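Local structure of hydroxyethylthiazole kinase (Pyrococcus horikoshii, 3HPD) at residues A[229-234]-A[239-244]; A[221-226]-A[255-260]. The protein probably phosphorylates the hydroxyl group of 4-methyl-5-(2-hydroxyethyl)thiazole with ATP and magnesium, a step of thiamine diphosphate biosynthesis. One frame throughout, in Å; residues are numbered along the deposited sequence.

Contact 1 of 2, residues A[229-234]-A[239-244]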
loop_
_atom_site.group_PDB
_atom_site.type_symbol
_atom_site.label_atom_id
_atom_site.label_comp_id
_atom_site.label_asym_id
_atom_site.label_seq_id
_atom_site.Cartn_x
_atom_site.Cartn_y
_atom_site.Cartn_z
ATOM N N TYR A 229 -14.372 5.986 -15.613
ATOM C CA TYR A 229 -15.446 6.853 -15.155
ATOM C C TYR A 229 -16.790 6.427 -15.743
ATOM O O TYR A 229 -17.826 6.547 -15.089
ATOM C CB TYR A 229 -15.159 8.314 -15.521
ATOM C CG TYR A 229 -16.115 9.273 -14.854
ATOM C CD1 TYR A 229 -15.999 9.567 -13.497
ATOM C CD2 TYR A 229 -17.174 9.840 -15.565
ATOM C CE1 TYR A 229 -16.916 10.399 -12.857
ATOM C CE2 TYR A 229 -18.098 10.675 -14.935
ATOM C CZ TYR A 229 -17.961 10.948 -13.583
ATOM O OH TYR A 229 -18.868 11.765 -12.954
ATOM N N GLU A 230 -16.779 5.924 -16.973
ATOM C CA GLU A 230 -18.019 5.487 -17.608
ATOM C C GLU A 230 -18.683 4.405 -16.762
ATOM O O GLU A 230 -19.911 4.310 -16.709
ATOM C CB GLU A 230 -17.744 4.932 -19.011
ATOM C CG GLU A 230 -17.075 5.914 -19.956
ATOM C CD GLU A 230 -16.862 5.339 -21.348
ATOM O OE1 GLU A 230 -16.884 4.101 -21.490
ATOM O OE2 GLU A 230 -16.655 6.127 -22.295
ATOM N N GLU A 231 -17.856 3.595 -16.104
ATOM C CA GLU A 231 -18.337 2.501 -15.265
ATOM C C GLU A 231 -18.443 2.805 -13.772
ATOM O O GLU A 231 -19.196 2.139 -13.062
ATOM C CB GLU A 231 -17.431 1.282 -15.424
ATOM C CG GLU A 231 -17.563 0.535 -16.730
ATOM C CD GLU A 231 -16.843 -0.797 -16.679
ATOM O OE1 GLU A 231 -15.606 -0.829 -16.864
ATOM O OE2 GLU A 231 -17.518 -1.816 -16.430
ATOM N N ALA A 232 -17.688 3.790 -13.296
ATOM C CA ALA A 232 -17.681 4.133 -11.873
ATOM C C ALA A 232 -17.511 5.634 -11.657
ATOM O O ALA A 232 -16.476 6.204 -11.993
ATOM C CB ALA A 232 -16.557 3.370 -11.176
ATOM N N LYS A 233 -18.528 6.258 -11.068
ATOM C CA LYS A 233 -18.542 7.699 -10.830
ATOM C C LYS A 233 -17.957 8.159 -9.498
ATOM O O LYS A 233 -17.866 9.363 -9.244
ATOM C CB LYS A 233 -19.981 8.212 -10.924
ATOM C CG LYS A 233 -20.732 7.772 -12.172
ATOM C CD LYS A 233 -20.191 8.452 -13.413
ATOM C CE LYS A 233 -20.930 7.998 -14.663
ATOM N NZ LYS A 233 -20.745 6.540 -14.911
ATOM N N TYR A 234 -17.562 7.214 -8.650
ATOM C CA TYR A 234 -17.022 7.552 -7.335
ATOM C C TYR A 234 -15.592 7.031 -7.173
ATOM O O TYR A 234 -15.245 5.988 -7.720
ATOM C CB TYR A 234 -17.967 6.995 -6.274
ATOM C CG TYR A 234 -19.409 7.302 -6.626
ATOM C CD1 TYR A 234 -19.874 8.619 -6.671
ATOM C CD2 TYR A 234 -20.292 6.281 -6.976
ATOM C CE1 TYR A 234 -21.187 8.910 -7.059
ATOM C CE2 TYR A 234 -21.604 6.562 -7.365
ATOM C CZ TYR A 234 -22.042 7.874 -7.403
ATOM O OH TYR A 234 -23.339 8.146 -7.783
ATOM N N HIS A 239 -11.150 3.973 -8.941
ATOM C CA HIS A 239 -9.760 3.537 -8.795
ATOM C C HIS A 239 -9.604 2.099 -9.295
ATOM O O HIS A 239 -8.675 1.786 -10.042
ATOM C CB HIS A 239 -9.337 3.620 -7.320
ATOM C CG HIS A 239 -7.912 3.232 -7.069
ATOM N ND1 HIS A 239 -7.412 3.024 -5.801
ATOM C CD2 HIS A 239 -6.877 3.019 -7.918
ATOM C CE1 HIS A 239 -6.133 2.699 -5.881
ATOM N NE2 HIS A 239 -5.784 2.690 -7.156
ATOM N N VAL A 240 -10.521 1.231 -8.877
ATOM C CA VAL A 240 -10.495 -0.174 -9.271
ATOM C C VAL A 240 -10.588 -0.339 -10.792
ATOM O O VAL A 240 -9.867 -1.144 -11.389
ATOM C CB VAL A 240 -11.665 -0.960 -8.614
ATOM C CG1 VAL A 240 -11.738 -2.368 -9.185
ATOM C CG2 VAL A 240 -11.475 -1.019 -7.104
ATOM N N LYS A 241 -11.475 0.428 -11.412
ATOM C CA LYS A 241 -11.671 0.349 -12.856
ATOM C C LYS A 241 -10.482 0.833 -13.680
ATOM O O LYS A 241 -10.383 0.518 -14.867
ATOM C CB LYS A 241 -12.928 1.125 -13.253
ATOM C CG LYS A 241 -14.220 0.515 -12.724
ATOM C CD LYS A 241 -14.537 -0.809 -13.418
ATOM C CE LYS A 241 -15.867 -1.381 -12.943
ATOM N NZ LYS A 241 -16.311 -2.539 -13.767
ATOM N N LEU A 242 -9.578 1.596 -13.072
ATOM C CA LEU A 242 -8.404 2.064 -13.803
ATOM C C LEU A 242 -7.565 0.862 -14.242
ATOM O O LEU A 242 -7.104 0.794 -15.382
ATOM C CB LEU A 242 -7.557 3.006 -12.937
ATOM C CG LEU A 242 -8.177 4.373 -12.607
ATOM C CD1 LEU A 242 -7.240 5.158 -11.687
ATOM C CD2 LEU A 242 -8.430 5.147 -13.899
ATOM N N TYR A 243 -7.379 -0.092 -13.332
ATOM C CA TYR A 243 -6.603 -1.294 -13.634
ATOM C C TYR A 243 -7.327 -2.137 -14.669
ATOM O O TYR A 243 -6.699 -2.716 -15.555
ATOM C CB TYR A 243 -6.402 -2.120 -12.365
ATOM C CG TYR A 243 -5.763 -1.330 -11.255
ATOM C CD1 TYR A 243 -4.402 -1.018 -11.288
ATOM C CD2 TYR A 243 -6.526 -0.850 -10.191
ATOM C CE1 TYR A 243 -3.815 -0.244 -10.290
ATOM C CE2 TYR A 243 -5.947 -0.072 -9.183
ATOM C CZ TYR A 243 -4.593 0.225 -9.240
ATOM O OH TYR A 243 -4.009 0.975 -8.241
ATOM N N ASP A 244 -8.649 -2.217 -14.546
ATOM C CA ASP A 244 -9.439 -2.997 -15.489
ATOM C C ASP A 244 -9.209 -2.508 -16.906
ATOM O O ASP A 244 -9.004 -3.306 -17.822
ATOM C CB ASP A 244 -10.933 -2.901 -15.166
ATOM C CG ASP A 244 -11.321 -3.717 -13.953
ATOM O OD1 ASP A 244 -10.435 -4.355 -13.347
ATOM O OD2 ASP A 244 -12.519 -3.725 -13.608
#
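Glu-231 and Lys-241 form a salt bridge across the corner between two consecutive helices of this ribokinase-clan kinase, joining the C-terminal end of helix 210-231 to the middle of helix 235-248. The chain turns this corner through Ala-232 to Tyr-234, and Tyr-234 takes the N-cap position of the second helix. The closely packed part lies at the base of the turn, where the buried methyl CB of Ala-232 rests against CG of Lys-241 at 4.0 Å. Here the backbones come nearest as well, with 7.2 Å between the CA atoms of Ala-232 and Lys-241.

Farther out the contact becomes polar and looser: the exposed Glu-231 carries its solvent-facing side, where a weak bond replaces the close methyl packing. The lysine chain bends at chi2 (-69°), turning its outer methylenes past the side chain of Glu-231, which it crosses at about a right angle; CE of Lys-241 lies 4.0 Å from CB of Glu-231. The ammonium group ends 3.0 Å from OE2 of Glu-231, a weak hydrogen bond within the salt bridge.

Asp-244, about one turn along the same helix, is a second, long salt-bridge partner of the ammonium, with 4.0 Å from NZ of Lys-241 to OD2 of Asp-244; that OD2 also hydrogen-bonds Ser-237 of the second subunit. Lys-241 thus bridges two acids, and its positive charge probably offsets their mutual repulsion beside the subunit interface. The other carboxylate oxygen of Glu-231, OE1, is bonded to NE1 of Trp-245, so separate partners on helix 235-248 engage the two oxygens and limit the rotation of the group, and OE1 of Glu-231 also lies 3.6 Å from CD of Lys-241.

Contact 2 of 2, residues A[221-226]-A[255-260]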
loop_
_atom_site.group_PDB
_atom_site.type_symbol
_atom_site.label_atom_id
_atom_site.label_comp_id
_atom_site.label_asym_id
_atom_site.label_seq_id
_atom_site.Cartn_x
_atom_site.Cartn_y
_atom_site.Cartn_z
ATOM N N PHE A 221 -3.248 5.968 -20.418
ATOM C CA PHE A 221 -3.787 6.153 -19.073
ATOM C C PHE A 221 -4.985 7.097 -19.077
ATOM O O PHE A 221 -5.949 6.900 -18.333
ATOM C CB PHE A 221 -2.711 6.702 -18.134
ATOM C CG PHE A 221 -3.138 6.754 -16.696
ATOM C CD1 PHE A 221 -3.219 5.589 -15.942
ATOM C CD2 PHE A 221 -3.490 7.963 -16.104
ATOM C CE1 PHE A 221 -3.638 5.624 -14.611
ATOM C CE2 PHE A 221 -3.911 8.011 -14.772
ATOM C CZ PHE A 221 -3.987 6.840 -14.028
ATOM N N GLY A 222 -4.910 8.130 -19.912
ATOM C CA GLY A 222 -5.998 9.088 -20.003
ATOM C C GLY A 222 -7.277 8.429 -20.483
ATOM O O GLY A 222 -8.367 8.729 -19.993
ATOM N N ILE A 223 -7.143 7.533 -21.455
ATOM C CA ILE A 223 -8.291 6.808 -21.988
ATOM C C ILE A 223 -8.827 5.849 -20.926
ATOM O O ILE A 223 -10.040 5.693 -20.772
ATOM C CB ILE A 223 -7.910 6.000 -23.253
ATOM C CG1 ILE A 223 -7.529 6.964 -24.384
ATOM C CG2 ILE A 223 -9.080 5.103 -23.672
ATOM C CD1 ILE A 223 -7.105 6.276 -25.679
ATOM N N ALA A 224 -7.922 5.202 -20.195
ATOM C CA ALA A 224 -8.339 4.270 -19.151
ATOM C C ALA A 224 -9.169 5.025 -18.117
ATOM O O ALA A 224 -10.150 4.496 -17.587
ATOM C CB ALA A 224 -7.114 3.626 -18.485
ATOM N N ALA A 225 -8.774 6.266 -17.844
ATOM C CA ALA A 225 -9.485 7.099 -16.880
ATOM C C ALA A 225 -10.900 7.406 -17.376
ATOM O O ALA A 225 -11.866 7.347 -16.612
ATOM C CB ALA A 225 -8.711 8.395 -16.643
ATOM N N GLU A 226 -11.021 7.735 -18.659
ATOM C CA GLU A 226 -12.325 8.030 -19.241
ATOM C C GLU A 226 -13.215 6.793 -19.190
ATOM O O GLU A 226 -14.386 6.879 -18.824
ATOM C CB GLU A 226 -12.162 8.498 -20.691
ATOM C CG GLU A 226 -11.521 9.872 -20.817
ATOM C CD GLU A 226 -11.165 10.226 -22.249
ATOM O OE1 GLU A 226 -11.982 9.946 -23.149
ATOM O OE2 GLU A 226 -10.072 10.795 -22.469
ATOM N N ARG A 255 -8.150 3.835 -31.066
ATOM C CA ARG A 255 -8.611 4.442 -32.310
ATOM C C ARG A 255 -9.844 5.317 -32.104
ATOM O O ARG A 255 -9.948 6.405 -32.674
ATOM C CB ARG A 255 -8.928 3.348 -33.332
ATOM C CG ARG A 255 -9.796 3.795 -34.496
ATOM C CD ARG A 255 -9.854 2.702 -35.548
ATOM N NE ARG A 255 -8.504 2.335 -35.955
ATOM C CZ ARG A 255 -7.988 1.116 -35.846
ATOM N NH1 ARG A 255 -8.712 0.123 -35.344
ATOM N NH2 ARG A 255 -6.736 0.896 -36.223
ATOM N N THR A 256 -10.771 4.838 -31.281
ATOM C CA THR A 256 -12.009 5.556 -31.020
ATOM C C THR A 256 -11.977 6.604 -29.903
ATOM O O THR A 256 -12.782 7.536 -29.917
ATOM C CB THR A 256 -13.158 4.564 -30.726
ATOM O OG1 THR A 256 -12.763 3.665 -29.683
ATOM C CG2 THR A 256 -13.499 3.757 -31.972
ATOM N N TYR A 257 -11.054 6.471 -28.950
ATOM C CA TYR A 257 -10.981 7.421 -27.836
ATOM C C TYR A 257 -9.799 8.386 -27.795
ATOM O O TYR A 257 -9.883 9.432 -27.154
ATOM C CB TYR A 257 -11.013 6.682 -26.493
ATOM C CG TYR A 257 -12.388 6.274 -26.021
ATOM C CD1 TYR A 257 -13.018 5.143 -26.535
ATOM C CD2 TYR A 257 -13.057 7.017 -25.047
ATOM C CE1 TYR A 257 -14.279 4.756 -26.089
ATOM C CE2 TYR A 257 -14.323 6.640 -24.595
ATOM C CZ TYR A 257 -14.925 5.508 -25.120
ATOM O OH TYR A 257 -16.165 5.123 -24.666
ATOM N N ALA A 258 -8.701 8.044 -28.457
ATOM C CA ALA A 258 -7.519 8.898 -28.426
ATOM C C ALA A 258 -7.751 10.344 -28.859
ATOM O O ALA A 258 -8.363 10.611 -29.894
ATOM C CB ALA A 258 -6.400 8.274 -29.271
ATOM N N LYS A 259 -7.263 11.270 -28.039
ATOM C CA LYS A 259 -7.351 12.702 -28.311
ATOM C C LYS A 259 -5.931 13.225 -28.124
ATOM O O LYS A 259 -5.534 13.590 -27.018
ATOM C CB LYS A 259 -8.289 13.397 -27.320
ATOM C CG LYS A 259 -9.715 12.877 -27.320
ATOM C CD LYS A 259 -10.600 13.743 -26.433
ATOM C CE LYS A 259 -12.019 13.203 -26.351
ATOM N NZ LYS A 259 -12.612 12.992 -27.699
ATOM N N VAL A 260 -5.165 13.244 -29.210
ATOM C CA VAL A 260 -3.780 13.689 -29.160
ATOM C C VAL A 260 -3.373 14.317 -30.488
ATOM O O VAL A 260 -3.830 13.894 -31.545
ATOM C CB VAL A 260 -2.838 12.494 -28.852
ATOM C CG1 VAL A 260 -3.096 11.363 -29.836
ATOM C CG2 VAL A 260 -1.382 12.931 -28.923
#
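The backbones approach to 6.5 Å between the CA atoms of Ile-223 and Tyr-257, where helix 251-257 ends and the chain leaves helical geometry at Ala-258 on its way to edge strand 260-263. Ile-223, buried on helix 210-231, fills this approach with both branches. Its CG2 meets CB of Tyr-257 at 3.8 Å. The longer branch runs extended (chi2 179°), carrying CD1 out to Ala-258, where it lies 3.7 Å from the backbone N and 4.2 Å from CB. An alanine in place of Ile-223 is likely to leave a gap beneath Tyr-257 CB and the Ala-258 backbone, depriving the helix end of its apolar support.

About one turn on, Glu-226 and Tyr-257 pass each other in opposite directions. OE1 of Glu-226 comes to the ring edge in plane, 3.7 Å from CD2 of Tyr-257, with the carboxylate turned 53° from the ring. OE2 of the same group accepts hydrogen bonds from Gly-183 N and Asn-182 ND2, while the tyrosine hydroxyl finds its polar partners on helix 210-231, at Glu-230 and Lys-227.

Direct contact therefore rests on apolar packing and a carboxylate at an aromatic edge, whereas Asn-182 supplies a polar link between the segments: its ND2 also donates to O of Tyr-257, so one amide serves both the glutamate and the helix end.

In the fold
Both contacts use helix 210-231: contact 2 engages its 221-226 portion and contact 1 its C-terminal end, with their centres about 14 Å apart. The chain then continues through helix 235-248 to helix 251-257, so the turn of contact 1 falls within the longer excursion that contact 2 brings back to the same helix. Two direct meetings join them. OE2 of Glu-230 and OH of Tyr-257 lie 2.6 Å apart, probably hydrogen-bonded, and CD2 of Leu-242 packs 3.7 Å from CA of Ala-225. Both lie away from the predicted ATP- and substrate-binding residues; contact 1 adjoins neighbouring subunits, whereas no other chain of the assembly touches contact 2.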